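Local coordinates for protein cytochrome c6 (Synechococcus sp., PDB 4EIE) that carries a covalently attached heme c and probably transfers electrons, as other members of the cytochrome c family do, at residues A[27-32]-A[37-42]; A[49-54]-A[59-64]. One frame throughout, in Å; residues are numbered along the deposited sequence.

Contact 1. Residues A[27-32]-A[37-42]; sequences RGKNLK and AKNGYT. With HEC (heme c), chain B.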
# COMPACT_ATOMS: atom_id res chain seq x y z
N ARG A 27 7.95 -10.28 -6.00
CA ARG A 27 8.91 -10.38 -4.96
C ARG A 27 9.63 -9.07 -4.66
O ARG A 27 9.84 -8.70 -3.49
CB ARG A 27 9.94 -11.49 -5.37
CG ARG A 27 11.14 -11.65 -4.53
CD ARG A 27 10.70 -12.09 -3.15
NE ARG A 27 11.93 -12.25 -2.35
CZ ARG A 27 12.39 -11.36 -1.49
NH1 ARG A 27 11.67 -10.31 -1.18
NH2 ARG A 27 13.54 -11.50 -0.91
N GLY A 28 10.06 -8.40 -5.73
CA GLY A 28 10.85 -7.21 -5.60
C GLY A 28 10.11 -5.93 -5.35
O GLY A 28 10.78 -4.88 -5.29
N LYS A 29 8.81 -5.98 -5.10
CA LYS A 29 8.05 -4.79 -4.90
C LYS A 29 7.20 -4.92 -3.65
O LYS A 29 6.01 -4.73 -3.69
CB LYS A 29 7.20 -4.46 -6.10
CG LYS A 29 7.97 -4.22 -7.38
CD LYS A 29 8.70 -2.98 -7.42
CE LYS A 29 9.46 -2.73 -8.73
NZ LYS A 29 9.32 -1.32 -9.05
N ASN A 30 7.87 -5.14 -2.49
CA ASN A 30 7.08 -5.25 -1.26
C ASN A 30 6.94 -3.90 -0.54
O ASN A 30 7.28 -2.84 -1.06
CB ASN A 30 7.61 -6.40 -0.38
CG ASN A 30 8.90 -6.12 0.34
OD1 ASN A 30 9.28 -4.97 0.57
ND2 ASN A 30 9.52 -7.20 0.79
N LEU A 31 6.31 -3.94 0.63
CA LEU A 31 5.96 -2.75 1.37
C LEU A 31 6.90 -2.49 2.52
O LEU A 31 6.61 -1.66 3.38
CB LEU A 31 4.50 -2.80 1.87
CG LEU A 31 3.45 -3.24 0.87
CD1 LEU A 31 2.08 -3.03 1.49
CD2 LEU A 31 3.59 -2.57 -0.43
N LYS A 32 8.04 -3.16 2.53
CA LYS A 32 9.04 -2.95 3.55
C LYS A 32 9.96 -1.82 3.17
O LYS A 32 9.91 -1.30 2.07
CB LYS A 32 9.77 -4.22 3.90
CG LYS A 32 8.77 -5.26 4.44
CD LYS A 32 9.47 -6.53 4.90
CE LYS A 32 8.52 -7.58 5.26
NZ LYS A 32 9.29 -8.67 5.93
N ALA A 37 11.52 2.59 -0.18
CA ALA A 37 12.45 3.70 -0.34
C ALA A 37 13.03 3.70 -1.74
O ALA A 37 13.11 4.76 -2.39
CB ALA A 37 13.51 3.69 0.69
N LYS A 38 13.44 2.54 -2.24
CA LYS A 38 14.06 2.49 -3.57
C LYS A 38 13.09 3.02 -4.62
O LYS A 38 13.47 3.71 -5.57
CB LYS A 38 14.41 1.03 -3.89
CG LYS A 38 15.14 0.92 -5.20
CD LYS A 38 15.56 -0.52 -5.53
CE LYS A 38 16.41 -0.62 -6.78
NZ LYS A 38 15.67 -0.48 -8.02
N ASN A 39 11.81 2.68 -4.45
CA ASN A 39 10.78 3.06 -5.41
C ASN A 39 10.12 4.39 -5.11
O ASN A 39 9.26 4.82 -5.84
CB ASN A 39 9.82 1.90 -5.59
CG ASN A 39 10.42 0.75 -6.28
OD1 ASN A 39 10.56 0.77 -7.52
ND2 ASN A 39 10.70 -0.30 -5.55
N GLY A 40 10.52 5.05 -4.04
CA GLY A 40 10.01 6.38 -3.73
C GLY A 40 8.67 6.43 -3.08
O GLY A 40 8.04 7.51 -3.00
N TYR A 41 8.16 5.31 -2.55
CA TYR A 41 6.89 5.29 -1.84
C TYR A 41 7.14 5.65 -0.38
O TYR A 41 7.06 4.85 0.55
CB TYR A 41 6.25 3.90 -1.96
CG TYR A 41 5.82 3.61 -3.36
CD1 TYR A 41 4.74 4.28 -3.91
CD2 TYR A 41 6.49 2.71 -4.19
CE1 TYR A 41 4.33 4.06 -5.20
CE2 TYR A 41 6.11 2.53 -5.50
CZ TYR A 41 5.05 3.22 -6.00
OH TYR A 41 4.67 3.04 -7.31
N THR A 42 7.42 6.94 -0.20
CA THR A 42 7.89 7.52 1.04
C THR A 42 7.03 8.73 1.44
O THR A 42 7.40 9.49 2.34
CB THR A 42 9.35 7.90 0.94
OG1 THR A 42 9.46 8.85 -0.12
CG2 THR A 42 10.24 6.73 0.69
FE HEC B . -0.10 -3.68 -4.05
CHA HEC B . 2.86 -2.85 -5.42
CHB HEC B . 0.11 -1.01 -1.94
CHC HEC B . -3.26 -4.31 -2.92
CHD HEC B . -0.14 -6.54 -5.84
NA HEC B . 1.25 -2.28 -3.71
C1A HEC B . 2.45 -2.11 -4.35
C2A HEC B . 3.17 -1.00 -3.80
C3A HEC B . 2.39 -0.47 -2.82
C4A HEC B . 1.18 -1.25 -2.79
CMA HEC B . 2.65 0.73 -1.95
CAA HEC B . 4.55 -0.56 -4.21
CBA HEC B . 5.62 -1.41 -3.52
CGA HEC B . 7.02 -1.16 -3.98
O1A HEC B . 7.26 -0.53 -5.01
O2A HEC B . 8.00 -1.68 -3.32
NB HEC B . -1.34 -2.83 -2.74
C1B HEC B . -1.08 -1.75 -1.95
C2B HEC B . -2.22 -1.42 -1.13
C3B HEC B . -3.19 -2.28 -1.47
C4B HEC B . -2.62 -3.18 -2.46
CMB HEC B . -2.25 -0.35 -0.09
CAB HEC B . -4.63 -2.41 -0.97
CBB HEC B . -5.48 -1.23 -1.26
NC HEC B . -1.43 -5.14 -4.35
C1C HEC B . -2.62 -5.28 -3.72
C2C HEC B . -3.18 -6.58 -3.98
C3C HEC B . -2.31 -7.22 -4.78
C4C HEC B . -1.21 -6.31 -5.03
CMC HEC B . -4.44 -7.10 -3.31
CAC HEC B . -2.36 -8.64 -5.31
CBC HEC B . -3.56 -8.96 -6.08
ND HEC B . 1.10 -4.52 -5.38
C1D HEC B . 0.90 -5.68 -6.10
C2D HEC B . 1.84 -5.85 -7.13
C3D HEC B . 2.68 -4.74 -7.06
C4D HEC B . 2.24 -3.97 -5.95
CMD HEC B . 1.90 -6.96 -8.13
CAD HEC B . 3.80 -4.40 -8.00
CBD HEC B . 3.32 -3.40 -9.05
CGD HEC B . 4.43 -3.19 -10.05
O1D HEC B . 4.48 -3.85 -11.09
O2D HEC B . 5.35 -2.45 -9.79
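Lys29 reaches across to Asn39 beside a propionate of the heme, in the heme pocket of a cytochrome c fold. One hydrogen bond joins the two side chains, from Lys29 NZ to Asn39 OD1 at 2.9 Å. The ammonium sits above the carbonyl plane of the amide, 48° out of it. The two side chains cross at about a right angle. A bend at chi2 (-72°) of Lys29 turns the chain, and its CD lies 3.7 Å from heme O1A. This bond is the loose side of the contact. It lies at the protein surface, and Lys38 NZ, a like charge, is 6.5 Å from Lys29 NZ. Asn39 ND2 turns back to Ala35 O within helix 33-39, which should limit rotation of the amide. Gly40, with positive phi, leaves the helical conformation in a Schellman motif.

The tight part is against the heme. Leu31, buried, lays CD2 on the porphyrin 3.4 Å from heme C3A. The Tyr41 ring has heme CAA over one face. Asn30 O and heme O2A are 2.6 Å apart. Beside the same carboxylate, Tyr41 CE2 lies 3.3 Å from heme O1A.

Contact 2. Residues A[49-54]-A[59-64]; sequences NLVTQG and SAYGDK. With NA (sodium ion), chain J; HEC (heme c), chain B.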
# COMPACT_ATOMS: atom_id res chain seq x y z
N ASN A 49 -1.42 7.61 -4.85
CA ASN A 49 -1.51 7.63 -6.32
C ASN A 49 -1.48 6.23 -6.88
O ASN A 49 -2.23 5.91 -7.81
CB ASN A 49 -0.38 8.46 -6.91
CG ASN A 49 -0.59 9.96 -6.73
OD1 ASN A 49 -1.68 10.41 -6.46
ND2 ASN A 49 0.49 10.72 -6.91
N LEU A 50 -0.60 5.37 -6.37
CA LEU A 50 -0.51 3.98 -6.82
C LEU A 50 -1.79 3.23 -6.48
O LEU A 50 -2.33 2.50 -7.30
CB LEU A 50 0.66 3.31 -6.22
CG LEU A 50 0.79 1.81 -6.51
CD1 LEU A 50 0.80 1.48 -7.99
CD2 LEU A 50 1.95 1.21 -5.81
N VAL A 51 -2.28 3.36 -5.24
CA VAL A 51 -3.48 2.63 -4.87
C VAL A 51 -4.62 3.04 -5.75
O VAL A 51 -5.44 2.22 -6.16
CB VAL A 51 -3.78 2.90 -3.38
CG1 VAL A 51 -5.13 2.37 -3.01
CG2 VAL A 51 -2.71 2.21 -2.50
N THR A 52 -4.75 4.34 -6.05
CA THR A 52 -5.86 4.84 -6.84
C THR A 52 -5.81 4.27 -8.27
O THR A 52 -6.83 3.81 -8.80
CB THR A 52 -5.85 6.36 -6.85
OG1 THR A 52 -5.90 6.84 -5.52
CG2 THR A 52 -7.04 6.91 -7.59
N GLN A 53 -4.64 4.37 -8.90
CA GLN A 53 -4.51 4.07 -10.31
C GLN A 53 -4.18 2.62 -10.65
O GLN A 53 -4.42 2.19 -11.77
CB GLN A 53 -3.54 4.99 -10.97
CG GLN A 53 -3.46 4.81 -12.44
CD GLN A 53 -2.67 5.84 -13.13
OE1 GLN A 53 -2.09 6.70 -12.49
NE2 GLN A 53 -2.63 5.74 -14.42
N GLY A 54 -3.62 1.90 -9.69
CA GLY A 54 -3.09 0.57 -9.97
C GLY A 54 -1.80 0.62 -10.76
O GLY A 54 -1.37 1.68 -11.22
N SER A 59 -4.33 -4.13 -9.11
CA SER A 59 -5.54 -3.44 -9.55
C SER A 59 -5.50 -1.97 -9.14
O SER A 59 -4.89 -1.57 -8.17
CB SER A 59 -6.76 -4.02 -8.81
OG SER A 59 -7.05 -5.33 -9.26
N ALA A 60 -6.27 -1.19 -9.87
CA ALA A 60 -6.70 0.15 -9.43
C ALA A 60 -7.75 0.02 -8.35
O ALA A 60 -8.65 -0.82 -8.44
CB ALA A 60 -7.26 0.89 -10.62
N TYR A 61 -7.67 0.87 -7.34
CA TYR A 61 -8.67 0.93 -6.29
C TYR A 61 -9.47 2.21 -6.33
O TYR A 61 -10.38 2.38 -5.50
CB TYR A 61 -8.07 0.70 -4.89
CG TYR A 61 -7.55 -0.71 -4.75
CD1 TYR A 61 -6.31 -1.08 -5.24
CD2 TYR A 61 -8.34 -1.70 -4.17
CE1 TYR A 61 -5.87 -2.38 -5.20
CE2 TYR A 61 -7.91 -3.01 -4.13
CZ TYR A 61 -6.71 -3.35 -4.64
OH TYR A 61 -6.25 -4.66 -4.66
N GLY A 62 -9.25 3.10 -7.30
CA GLY A 62 -9.97 4.35 -7.30
C GLY A 62 -11.47 4.25 -7.51
O GLY A 62 -12.17 5.21 -7.18
N ASP A 63 -11.98 3.15 -8.09
CA ASP A 63 -13.41 2.94 -8.17
C ASP A 63 -13.90 1.88 -7.20
O ASP A 63 -15.03 1.43 -7.30
CB ASP A 63 -13.79 2.50 -9.58
CG ASP A 63 -13.49 3.55 -10.60
OD1 ASP A 63 -13.59 4.76 -10.31
OD2 ASP A 63 -13.15 3.15 -11.71
N LYS A 64 -13.06 1.50 -6.23
CA LYS A 64 -13.35 0.49 -5.21
C LYS A 64 -13.34 0.95 -3.78
O LYS A 64 -14.01 0.34 -2.96
CB LYS A 64 -12.31 -0.69 -5.29
CG LYS A 64 -12.31 -1.43 -6.64
CD LYS A 64 -11.17 -2.48 -6.71
CE LYS A 64 -10.83 -2.97 -8.11
NZ LYS A 64 -11.69 -3.88 -8.73
NA NA J . -17.34 1.19 -7.86
FE HEC B . -0.10 -3.68 -4.05
CHA HEC B . 2.86 -2.85 -5.42
CHB HEC B . 0.11 -1.01 -1.94
CHC HEC B . -3.26 -4.31 -2.92
CHD HEC B . -0.14 -6.54 -5.84
NA HEC B . 1.25 -2.28 -3.71
C1A HEC B . 2.45 -2.11 -4.35
C2A HEC B . 3.17 -1.00 -3.80
C3A HEC B . 2.39 -0.47 -2.82
C4A HEC B . 1.18 -1.25 -2.79
CMA HEC B . 2.65 0.73 -1.95
CAA HEC B . 4.55 -0.56 -4.21
CBA HEC B . 5.62 -1.41 -3.52
CGA HEC B . 7.02 -1.16 -3.98
O1A HEC B . 7.26 -0.53 -5.01
O2A HEC B . 8.00 -1.68 -3.32
NB HEC B . -1.34 -2.83 -2.74
C1B HEC B . -1.08 -1.75 -1.95
C2B HEC B . -2.22 -1.42 -1.13
C3B HEC B . -3.19 -2.28 -1.47
C4B HEC B . -2.62 -3.18 -2.46
CMB HEC B . -2.25 -0.35 -0.09
CAB HEC B . -4.63 -2.41 -0.97
CBB HEC B . -5.48 -1.23 -1.26
NC HEC B . -1.43 -5.14 -4.35
C1C HEC B . -2.62 -5.28 -3.72
C2C HEC B . -3.18 -6.58 -3.98
C3C HEC B . -2.31 -7.22 -4.78
C4C HEC B . -1.21 -6.31 -5.03
CMC HEC B . -4.44 -7.10 -3.31
CAC HEC B . -2.36 -8.64 -5.31
CBC HEC B . -3.56 -8.96 -6.08
ND HEC B . 1.10 -4.52 -5.38
C1D HEC B . 0.90 -5.68 -6.10
C2D HEC B . 1.84 -5.85 -7.13
C3D HEC B . 2.68 -4.74 -7.06
C4D HEC B . 2.24 -3.97 -5.95
CMD HEC B . 1.90 -6.96 -8.13
CAD HEC B . 3.80 -4.40 -8.00
CBD HEC B . 3.32 -3.40 -9.05
CGD HEC B . 4.43 -3.19 -10.05
O1D HEC B . 4.48 -3.85 -11.09
O2D HEC B . 5.35 -2.45 -9.79
O HOH W 1 -17.70 3.65 -8.66
O HOH W 2 -16.68 0.23 -10.10
O HOH W 3 -16.92 -1.15 -6.88
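Val51 and Tyr61 meet through both backbone and side chain, where the end of helix 44-53 packs on the loop 59-64. Two backbone hydrogen bonds join the segments. Tyr61 N donates to Val51 O at 2.9 Å, nearly in line with the carbonyl (C=O...N angle 166°). The same Val51 O lies at the edge of the Tyr61 ring, in its plane. Gly62 N donates to Thr52 O at 2.9 Å, in the carbonyl plane and on a lone pair.

The backbones are close enough to restrict side chains. Gly54 has positive phi, and a CB there would clash with Ser59 and Ala60. One at Gly62 would clash with Thr52 O. Ala60 fits its small CB 3.3 Å from Gln53 O.

Apolar contacts continue the contact toward the heme. Val51 CG1, anti to the backbone N (chi1 170°), lies 3.9 Å from Tyr61 CB. Its other branch, CG2, touches heme CMB at 3.5 Å. Heme CBB lies over the centre of one face of the Tyr61 ring, 3.9 Å above its plane. Tyr61 OH lies 3.3 Å from heme CMC. With an alanine here, heme CBB would probably lose the ring over it and CMC its contact with the hydroxyl, opening a gap beside the heme.

Metal binding lies apart from the interface: Asp63 O and three waters bind a sodium ion.

Met58, an axial ligand of the heme iron, precedes loop 59-64. The contact thus fastens the loop following this ligand to a helix, within the heme pocket of a class I cytochrome c fold.

Contact 1 and contact 2 line one heme pocket, with their centres about 17 Å apart. They follow in series along the chain, contact 1 closing before contact 2 opens. Contact 1 lies against the propionate with O1A and O2A. Contact 2 packs against the CMB, CBB and CMC groups. Leu31 CD2 and Leu50 CD2 lie on opposite faces of the pyrrole that carries CAA. The two contacts meet where Tyr41 OH packs on Leu50 CD2 at 3.6 Å, bridging the loop after helix 33-39 to helix 44-53. Both axial ligands lie nearby: the Lys29 side chain is about 6 Å from that of His18, and the Tyr61 side chain about 4 Å from that of Met58.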